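Local coordinates for macromomycin (Streptomyces macromomyceticus, PDB 2MCM), which binds, without a covalent bond, the cytotoxic chromophore of the antibiotic auromomycin, a weak DNA intercalator that causes single- and double-strand breaks, at residues A1-T5 with E103-Q107; T19-L25 with G60-A64; Y31-A37 with C93-S99. All blocks are in the same frame, centred on the assembly; numbering follows the deposited sequence. Where two conformers were deposited one is given.

In the fold
From the N terminus, residues 1-5 open the first strand, and contact 1 sets it against 103-107, almost at the other end of the chain, so that nearly the whole sequence lies in the loop it closes. Residues 19-25 follow, hydrogen-bonded to 3-5 on one edge and, in contact 2, to 60-64 on the other, which builds the three-stranded sheet. Strand 30-40 then enters the larger sheet and pairs with 93-98 in contact 3. Contacts 2 and 3 cross along the chain, their segments alternating, and both nest inside contact 1. Ala-22, Leu-25 and Ile-62 of contact 2 pack on Tyr-31 or Leu-97 of contact 3, joining the two sheets face to face.

Contact 1: residues A1-T5 with E103-Q107; sequences APGVT and EGAAQ
Both segments are extended and roughly parallel, strand 3-5 crossing strand 104-107 at -30°, with the short axes 5.9 Å apart at closest. Nearest CA atoms pair Pro-2 with Gly-104 (5.5 Å), Gly-3 with Ala-105 (5.9 Å) and Thr-5 with Gln-107 (6.8 Å), so the strands diverge toward their C-terminal ends. The backbones exchange no hydrogen bonds; side chains fill the gap. Gly-104 (phi 161°, psi -160°) has a conformation in which a CB would jam against the preceding carbonyl, which is why glycine suits this place. Ala-105 points its small methyl between Pro-2 (CB to CB 4.4 Å) and Val-4 (CG1 to Ala-105 CB 3.9 Å). Val-4, apolar and branched, fills the space between the sheets, touching Val-20 and Leu-97; chi1 p sets its CG1 3.8 Å from C of Ala-106. The Pro-2 ring lies over the start of the other strand, its CG 3.5 Å from OE2 of Glu-103, whose OE1 hydrogen-bonds to Tyr-31 OH. Gln-107, chi1 and chi2 both t, stretches across until its OE1 is 3.5 Å from CA of Thr-5 and accepts from Val-6 N. Gly-3 and Thr-5 form backbone hydrogen bonds with Thr-23 and Ser-21, and Ala-105 and Gln-107 with Leu-97 and Ala-95. The arrangement is the edge of a beta sandwich, where two sheets meet through side chains, in the immunoglobulin-like fold of the neocarzinostatin family.

Contact 2: residues T19-L25 with G60-A64; sequences TVSATGL and GKITA
Strands 19-23 and 62-64 run antiparallel at 177°, their axes 4.7 Å apart at closest. Gly-60, at phi 72° and psi 29°, accepts at its O from Leu-25 N (2.9 Å); a CB here would lie 2.6 Å from O of Leu-25, so only glycine fits. Gly-24, before Leu-25, also has positive phi (78°), which favours glycine; the turn it makes keeps Leu-25 N on Gly-60 O. Lys-61 leaves its CA 3.3 Å from O of Ala-22, a CA-H...O contact, and the aliphatic part of its long solvent-facing side chain touches Thr-23 (Lys-61 CG to Thr-23 CG2 4.1 Å). Ile-62 forms a hydrogen-bonded pair with Ala-22 (CA-CA 5.2 Å): Ala-22 N to Ile-62 O 2.8 Å, Ile-62 N to Ala-22 O 3.2 Å. Its chi1 m, chi2 t side chain reaches CD1 of Leu-25 with its own CD1 at 3.8 Å. Thr-63 is the non-hydrogen-bonded partner of Ser-21 (CA-CA 4.5 Å), and its CG2 meets CG2 of Thr-19 at 3.6 Å. Ser-21 and Thr-63 put small polar side chains on the more exposed face, where Thr-63 OG1 shares a water with Ala-22 O, each 3.1 Å away. Ala-64 and Val-20 are a hydrogen-bonded pair (CA-CA 5.2 Å): Ala-64 N to Val-20 O 2.9 Å, Val-20 N to Ala-64 O 2.7 Å. Val-20, Ala-22, Ile-62 and Ala-64 share the apolar face. Strand 16-23 is central in the three-stranded sheet, with strand 3-7 along its other edge, while Ala-22, Leu-25 and Ile-62 press on Leu-97 of strand 93-98 in the facing sheet.

Contact 3: residues Y31-A37 with C93-S99; sequences YHVGQCA and CSAGLGS
Two extended strands, 31-37 and 93-98, run antiparallel at 164° with axes 4.5 Å apart at closest. Three hydrogen-bonded pairs hold them: His-32 N to Gly-98 O 2.8 Å and Gly-98 N to His-32 O 3.0 Å; Gly-34 N to Gly-96 O 3.0 Å and Gly-96 N to Gly-34 O 3.1 Å; Cys-36 N to Ser-94 O 3.0 Å and Ser-94 N to Cys-36 O 2.9 Å. Between them Val-33 faces Leu-97 (CA-CA 4.3 Å) and Gln-35 faces Ala-95 (CA-CA 4.4 Å). The two faces differ in relief. On one, Gly-34 and Gly-96, a pair without side chains, leave a hollow between the His-32/Gly-98 and Cys-36/Ser-94 pairs; Gly-98 leaves room beside the His-32 ring. A water lies in the hollow, 3.1 Å from O of Gly-34 and 2.8 Å from OG of Ser-94. Two diols, probably from the crystallisation liquor, hydrogen-bond to His-32 O and Ser-94 OG on this face, consistent with the chromophore-binding cleft of the family. The other face is full: Leu-97 (chi1 p, chi2 t) lays CB on Val-33 CG2 (4.0 Å) and leans CD1 toward Tyr-31 CB (4.0 Å). The extended t,t side chain of Gln-35, whose NE2 hydrogen-bonds to His-69 O, runs toward Cys-93 (Gln-35 NE2 to Cys-93 CB 4.3 Å); small Ala-95 packs on Leu-66, and Ala-37 CB rests 3.9 Å from SG of Cys-93. Disulfides tie Cys-36 to Cys-46 and Cys-93 to Cys-88. Within the larger sheet, strand 30-40 also pairs with 43-47 and 52-55, and 93-98 with 104-109, while Leu-97 and Tyr-31 pack against Ile-62 of the three-stranded sheet.

Contact 1: residues A1-T5 with E103-Q107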
loop_
_atom_site.group_PDB
_atom_site.type_symbol
_atom_site.label_atom_id
_atom_site.label_comp_id
_atom_site.label_asym_id
_atom_site.label_seq_id
_atom_site.Cartn_x
_atom_site.Cartn_y
_atom_site.Cartn_z
ATOM N N ALA A 1 -14.130 -11.531 0.486
ATOM C CA ALA A 1 -14.387 -10.193 -0.153
ATOM C C ALA A 1 -13.482 -9.122 0.446
ATOM O O ALA A 1 -13.902 -8.565 1.497
ATOM C CB ALA A 1 -15.867 -9.849 0.241
ATOM N N PRO A 2 -12.375 -8.776 -0.184
ATOM C CA PRO A 2 -11.450 -7.817 0.426
ATOM C C PRO A 2 -11.968 -6.444 0.708
ATOM O O PRO A 2 -12.590 -5.777 -0.131
ATOM C CB PRO A 2 -10.192 -7.779 -0.447
ATOM C CG PRO A 2 -10.329 -8.940 -1.371
ATOM C CD PRO A 2 -11.786 -9.366 -1.379
ATOM N N GLY A 3 -11.618 -5.965 1.917
ATOM C CA GLY A 3 -11.984 -4.588 2.302
ATOM C C GLY A 3 -10.747 -4.105 3.160
ATOM O O GLY A 3 -10.167 -4.974 3.817
ATOM N N VAL A 4 -10.514 -2.829 3.054
ATOM C CA VAL A 4 -9.341 -2.333 3.852
ATOM C C VAL A 4 -9.746 -0.978 4.457
ATOM O O VAL A 4 -10.530 -0.214 3.857
ATOM C CB VAL A 4 -8.127 -2.138 2.917
ATOM C CG1 VAL A 4 -8.268 -0.868 2.092
ATOM C CG2 VAL A 4 -6.826 -2.111 3.731
ATOM N N THR A 5 -9.173 -0.690 5.585
ATOM C CA THR A 5 -9.328 0.598 6.256
ATOM C C THR A 5 -7.878 1.021 6.635
ATOM O O THR A 5 -7.118 0.132 7.016
ATOM C CB THR A 5 -10.188 0.368 7.564
ATOM O OG1 THR A 5 -10.535 1.786 7.887
ATOM C CG2 THR A 5 -9.503 -0.309 8.697
ATOM N N GLU A 103 -5.672 -9.791 -6.057
ATOM C CA GLU A 103 -6.773 -9.756 -5.096
ATOM C C GLU A 103 -6.371 -8.811 -3.938
ATOM O O GLU A 103 -5.268 -8.987 -3.330
ATOM C CB GLU A 103 -6.939 -11.155 -4.488
ATOM C CG GLU A 103 -8.138 -11.228 -3.587
ATOM C CD GLU A 103 -8.328 -12.198 -2.510
ATOM O OE1 GLU A 103 -7.511 -12.890 -1.980
ATOM O OE2 GLU A 103 -9.576 -12.266 -2.253
ATOM N N GLY A 104 -7.166 -7.854 -3.533
ATOM C CA GLY A 104 -6.788 -6.941 -2.422
ATOM C C GLY A 104 -7.635 -5.691 -2.472
ATOM O O GLY A 104 -8.728 -5.664 -3.067
ATOM N N ALA A 105 -7.132 -4.645 -1.807
ATOM C CA ALA A 105 -7.898 -3.379 -1.785
ATOM C C ALA A 105 -6.940 -2.259 -1.389
ATOM O O ALA A 105 -5.828 -2.582 -0.850
ATOM C CB ALA A 105 -8.952 -3.540 -0.691
ATOM N N ALA A 106 -7.297 -1.037 -1.587
ATOM C CA ALA A 106 -6.455 0.098 -1.258
ATOM C C ALA A 106 -7.342 1.273 -0.879
ATOM O O ALA A 106 -8.544 1.366 -1.205
ATOM C CB ALA A 106 -5.493 0.488 -2.387
ATOM N N GLN A 107 -6.777 2.207 -0.107
ATOM C CA GLN A 107 -7.477 3.417 0.299
ATOM C C GLN A 107 -6.673 4.646 -0.031
ATOM O O GLN A 107 -5.419 4.664 0.344
ATOM C CB GLN A 107 -7.841 3.377 1.770
ATOM C CG GLN A 107 -8.475 4.678 2.269
ATOM C CD GLN A 107 -8.981 4.535 3.674
ATOM O OE1 GLN A 107 -9.111 3.515 4.328
ATOM N NE2 GLN A 107 -9.424 5.661 4.236
#

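Contact 2: residues T19-L25 with G60-A64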
loop_
_atom_site.group_PDB
_atom_site.type_symbol
_atom_site.label_atom_id
_atom_site.label_comp_id
_atom_site.label_asym_id
_atom_site.label_seq_id
_atom_site.Cartn_x
_atom_site.Cartn_y
_atom_site.Cartn_z
ATOM N N THR A 19 -2.071 2.341 10.329
ATOM C CA THR A 19 -2.408 0.936 10.516
ATOM C C THR A 19 -3.313 0.514 9.306
ATOM O O THR A 19 -4.275 1.282 9.104
ATOM C CB THR A 19 -3.202 0.726 11.848
ATOM O OG1 THR A 19 -2.279 1.148 12.927
ATOM C CG2 THR A 19 -3.721 -0.714 12.023
ATOM N N VAL A 20 -2.934 -0.528 8.685
ATOM C CA VAL A 20 -3.771 -1.048 7.536
ATOM C C VAL A 20 -4.540 -2.227 8.083
ATOM O O VAL A 20 -3.899 -3.209 8.517
ATOM C CB VAL A 20 -2.868 -1.454 6.386
ATOM C CG1 VAL A 20 -3.712 -2.033 5.205
ATOM C CG2 VAL A 20 -1.997 -0.333 5.879
ATOM N N SER A 21 -5.844 -2.226 8.108
ATOM C CA SER A 21 -6.693 -3.315 8.599
ATOM C C SER A 21 -7.534 -3.841 7.403
ATOM O O SER A 21 -8.244 -3.023 6.795
ATOM C CB SER A 21 -7.725 -2.954 9.649
ATOM O OG SER A 21 -7.040 -2.309 10.712
ATOM N N ALA A 22 -7.334 -5.124 7.203
ATOM C CA ALA A 22 -8.099 -5.712 6.044
ATOM C C ALA A 22 -8.866 -6.894 6.526
ATOM O O ALA A 22 -8.530 -7.608 7.481
ATOM C CB ALA A 22 -7.082 -6.063 4.971
ATOM N N THR A 23 -10.003 -7.129 5.835
ATOM C CA THR A 23 -10.867 -8.256 6.153
ATOM C C THR A 23 -11.367 -8.898 4.826
ATOM O O THR A 23 -11.157 -8.304 3.791
ATOM C CB THR A 23 -12.165 -7.800 6.966
ATOM O OG1 THR A 23 -12.774 -6.802 6.127
ATOM C CG2 THR A 23 -11.749 -7.287 8.363
ATOM N N GLY A 24 -11.882 -10.106 5.006
ATOM C CA GLY A 24 -12.460 -10.787 3.787
ATOM C C GLY A 24 -11.369 -11.347 2.928
ATOM O O GLY A 24 -11.617 -11.553 1.703
ATOM N N LEU A 25 -10.147 -11.592 3.435
ATOM C CA LEU A 25 -9.086 -12.141 2.605
ATOM C C LEU A 25 -9.093 -13.666 2.674
ATOM O O LEU A 25 -9.881 -14.301 3.426
ATOM C CB LEU A 25 -7.707 -11.639 3.244
ATOM C CG LEU A 25 -7.628 -10.127 3.397
ATOM C CD1 LEU A 25 -6.255 -9.762 4.052
ATOM C CD2 LEU A 25 -7.794 -9.412 2.087
ATOM N N GLY A 60 -9.311 -14.530 7.887
ATOM C CA GLY A 60 -9.235 -13.723 6.667
ATOM C C GLY A 60 -8.878 -12.270 6.951
ATOM O O GLY A 60 -9.205 -11.384 6.159
ATOM N N LYS A 61 -8.147 -12.021 8.011
ATOM C CA LYS A 61 -7.733 -10.672 8.346
ATOM C C LYS A 61 -6.203 -10.505 8.360
ATOM O O LYS A 61 -5.398 -11.412 8.527
ATOM C CB LYS A 61 -8.137 -10.417 9.846
ATOM C CG LYS A 61 -9.630 -10.355 9.978
ATOM C CD LYS A 61 -10.102 -9.855 11.352
ATOM C CE LYS A 61 -10.205 -11.074 12.261
ATOM N NZ LYS A 61 -8.979 -11.143 13.157
ATOM N N ILE A 62 -5.873 -9.244 8.199
ATOM C CA ILE A 62 -4.508 -8.763 8.332
ATOM C C ILE A 62 -4.613 -7.393 9.030
ATOM O O ILE A 62 -5.469 -6.553 8.676
ATOM C CB ILE A 62 -3.753 -8.547 6.984
ATOM C CG1 ILE A 62 -3.295 -9.931 6.461
ATOM C CG2 ILE A 62 -2.583 -7.528 7.205
ATOM C CD1 ILE A 62 -2.617 -9.809 5.076
ATOM N N THR A 63 -3.704 -7.195 10.011
ATOM C CA THR A 63 -3.640 -5.839 10.638
ATOM C C THR A 63 -2.120 -5.545 10.590
ATOM O O THR A 63 -1.414 -6.389 11.209
ATOM C CB THR A 63 -4.151 -5.713 12.093
ATOM O OG1 THR A 63 -5.549 -6.046 12.068
ATOM C CG2 THR A 63 -4.013 -4.225 12.566
ATOM N N ALA A 64 -1.724 -4.519 9.895
ATOM C CA ALA A 64 -0.305 -4.211 9.779
ATOM C C ALA A 64 -0.011 -2.731 9.883
ATOM O O ALA A 64 -0.783 -1.870 9.478
ATOM C CB ALA A 64 0.178 -4.668 8.372
HETATM O O HOH W 1 -8.179 -6.469 10.392
#

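Contact 3: residues Y31-A37 with C93-S99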
loop_
_atom_site.group_PDB
_atom_site.type_symbol
_atom_site.label_atom_id
_atom_site.label_comp_id
_atom_site.label_asym_id
_atom_site.label_seq_id
_atom_site.Cartn_x
_atom_site.Cartn_y
_atom_site.Cartn_z
ATOM N N TYR A 31 -0.143 -11.392 1.350
ATOM C CA TYR A 31 -0.485 -10.113 0.750
ATOM C C TYR A 31 0.668 -9.133 0.900
ATOM O O TYR A 31 1.322 -9.103 1.999
ATOM C CB TYR A 31 -1.753 -9.550 1.431
ATOM C CG TYR A 31 -2.968 -10.417 1.123
ATOM C CD1 TYR A 31 -3.268 -11.536 1.852
ATOM C CD2 TYR A 31 -3.736 -10.089 -0.017
ATOM C CE1 TYR A 31 -4.366 -12.394 1.577
ATOM C CE2 TYR A 31 -4.867 -10.872 -0.283
ATOM C CZ TYR A 31 -5.121 -11.983 0.452
ATOM O OH TYR A 31 -6.199 -12.831 0.187
ATOM N N HIS A 32 1.009 -8.393 -0.094
ATOM C CA HIS A 32 2.041 -7.364 -0.114
ATOM C C HIS A 32 1.385 -6.063 0.289
ATOM O O HIS A 32 0.474 -5.574 -0.395
ATOM C CB HIS A 32 2.651 -7.196 -1.535
ATOM C CG HIS A 32 3.021 -8.538 -2.111
ATOM N ND1 HIS A 32 3.962 -9.356 -1.522
ATOM C CD2 HIS A 32 2.540 -9.209 -3.178
ATOM C CE1 HIS A 32 4.029 -10.515 -2.238
ATOM N NE2 HIS A 32 3.203 -10.415 -3.287
ATOM N N VAL A 33 1.785 -5.477 1.401
ATOM C CA VAL A 33 1.254 -4.211 1.961
ATOM C C VAL A 33 2.099 -3.078 1.539
ATOM O O VAL A 33 3.410 -3.180 1.632
ATOM C CB VAL A 33 1.226 -4.352 3.505
ATOM C CG1 VAL A 33 0.667 -3.048 4.099
ATOM C CG2 VAL A 33 0.386 -5.530 3.964
ATOM N N GLY A 34 1.634 -1.977 0.966
ATOM C CA GLY A 34 2.574 -0.918 0.550
ATOM C C GLY A 34 1.877 0.385 0.213
ATOM O O GLY A 34 0.627 0.456 0.168
ATOM N N GLN A 35 2.676 1.400 -0.003
ATOM C CA GLN A 35 2.205 2.742 -0.412
ATOM C C GLN A 35 2.540 2.838 -1.888
ATOM O O GLN A 35 3.644 2.578 -2.376
ATOM C CB GLN A 35 2.980 3.832 0.383
ATOM C CG GLN A 35 2.630 5.236 -0.053
ATOM C CD GLN A 35 3.396 6.349 0.642
ATOM O OE1 GLN A 35 4.263 6.019 1.498
ATOM N NE2 GLN A 35 3.096 7.575 0.291
ATOM N N CYS A 36 1.514 3.180 -2.704
ATOM C CA CYS A 36 1.668 3.201 -4.167
ATOM C C CYS A 36 0.958 4.387 -4.829
ATOM O O CYS A 36 0.204 5.077 -4.149
ATOM C CB CYS A 36 0.999 1.910 -4.724
ATOM S SG CYS A 36 1.567 0.326 -4.014
ATOM N N ALA A 37 1.166 4.521 -6.120
ATOM C CA ALA A 37 0.513 5.592 -6.888
ATOM C C ALA A 37 0.553 5.101 -8.333
ATOM O O ALA A 37 1.289 4.225 -8.670
ATOM C CB ALA A 37 1.305 6.906 -6.812
ATOM N N CYS A 93 -1.888 9.194 -3.836
ATOM C CA CYS A 93 -1.225 7.936 -3.438
ATOM C C CYS A 93 -2.156 7.115 -2.582
ATOM O O CYS A 93 -3.201 7.707 -2.091
ATOM C CB CYS A 93 0.012 8.295 -2.545
ATOM S SG CYS A 93 1.245 9.102 -3.601
ATOM N N SER A 94 -1.920 5.856 -2.389
ATOM C CA SER A 94 -2.749 5.031 -1.549
ATOM C C SER A 94 -1.897 4.127 -0.654
ATOM O O SER A 94 -0.668 4.012 -0.855
ATOM C CB SER A 94 -3.609 4.052 -2.437
ATOM O OG SER A 94 -2.754 3.219 -3.175
ATOM N N ALA A 95 -2.505 3.531 0.311
ATOM C CA ALA A 95 -1.943 2.468 1.155
ATOM C C ALA A 95 -2.939 1.293 0.969
ATOM O O ALA A 95 -4.160 1.500 0.933
ATOM C CB ALA A 95 -1.832 2.863 2.622
ATOM N N GLY A 96 -2.387 0.070 0.824
ATOM C CA GLY A 96 -3.354 -1.027 0.643
ATOM C C GLY A 96 -2.567 -2.311 0.575
ATOM O O GLY A 96 -1.369 -2.313 0.969
ATOM N N LEU A 97 -3.172 -3.392 0.155
ATOM C CA LEU A 97 -2.536 -4.692 0.061
ATOM C C LEU A 97 -3.062 -5.515 -1.108
ATOM O O LEU A 97 -4.199 -5.267 -1.503
ATOM C CB LEU A 97 -2.692 -5.354 1.428
ATOM C CG LEU A 97 -4.018 -5.941 1.838
ATOM C CD1 LEU A 97 -3.937 -6.690 3.153
ATOM C CD2 LEU A 97 -5.151 -4.929 1.844
ATOM N N GLY A 98 -2.182 -6.359 -1.640
ATOM C CA GLY A 98 -2.670 -7.182 -2.771
ATOM C C GLY A 98 -1.829 -8.443 -2.813
ATOM O O GLY A 98 -0.656 -8.453 -2.405
ATOM N N SER A 99 -2.399 -9.501 -3.344
ATOM C CA SER A 99 -1.707 -10.781 -3.518
ATOM C C SER A 99 -1.097 -10.823 -4.925
ATOM O O SER A 99 -1.219 -9.913 -5.708
ATOM C CB SER A 99 -2.678 -11.929 -3.282
ATOM O OG SER A 99 -3.537 -11.980 -4.489
HETATM O O HOH W 2 -1.329 1.043 -2.174
#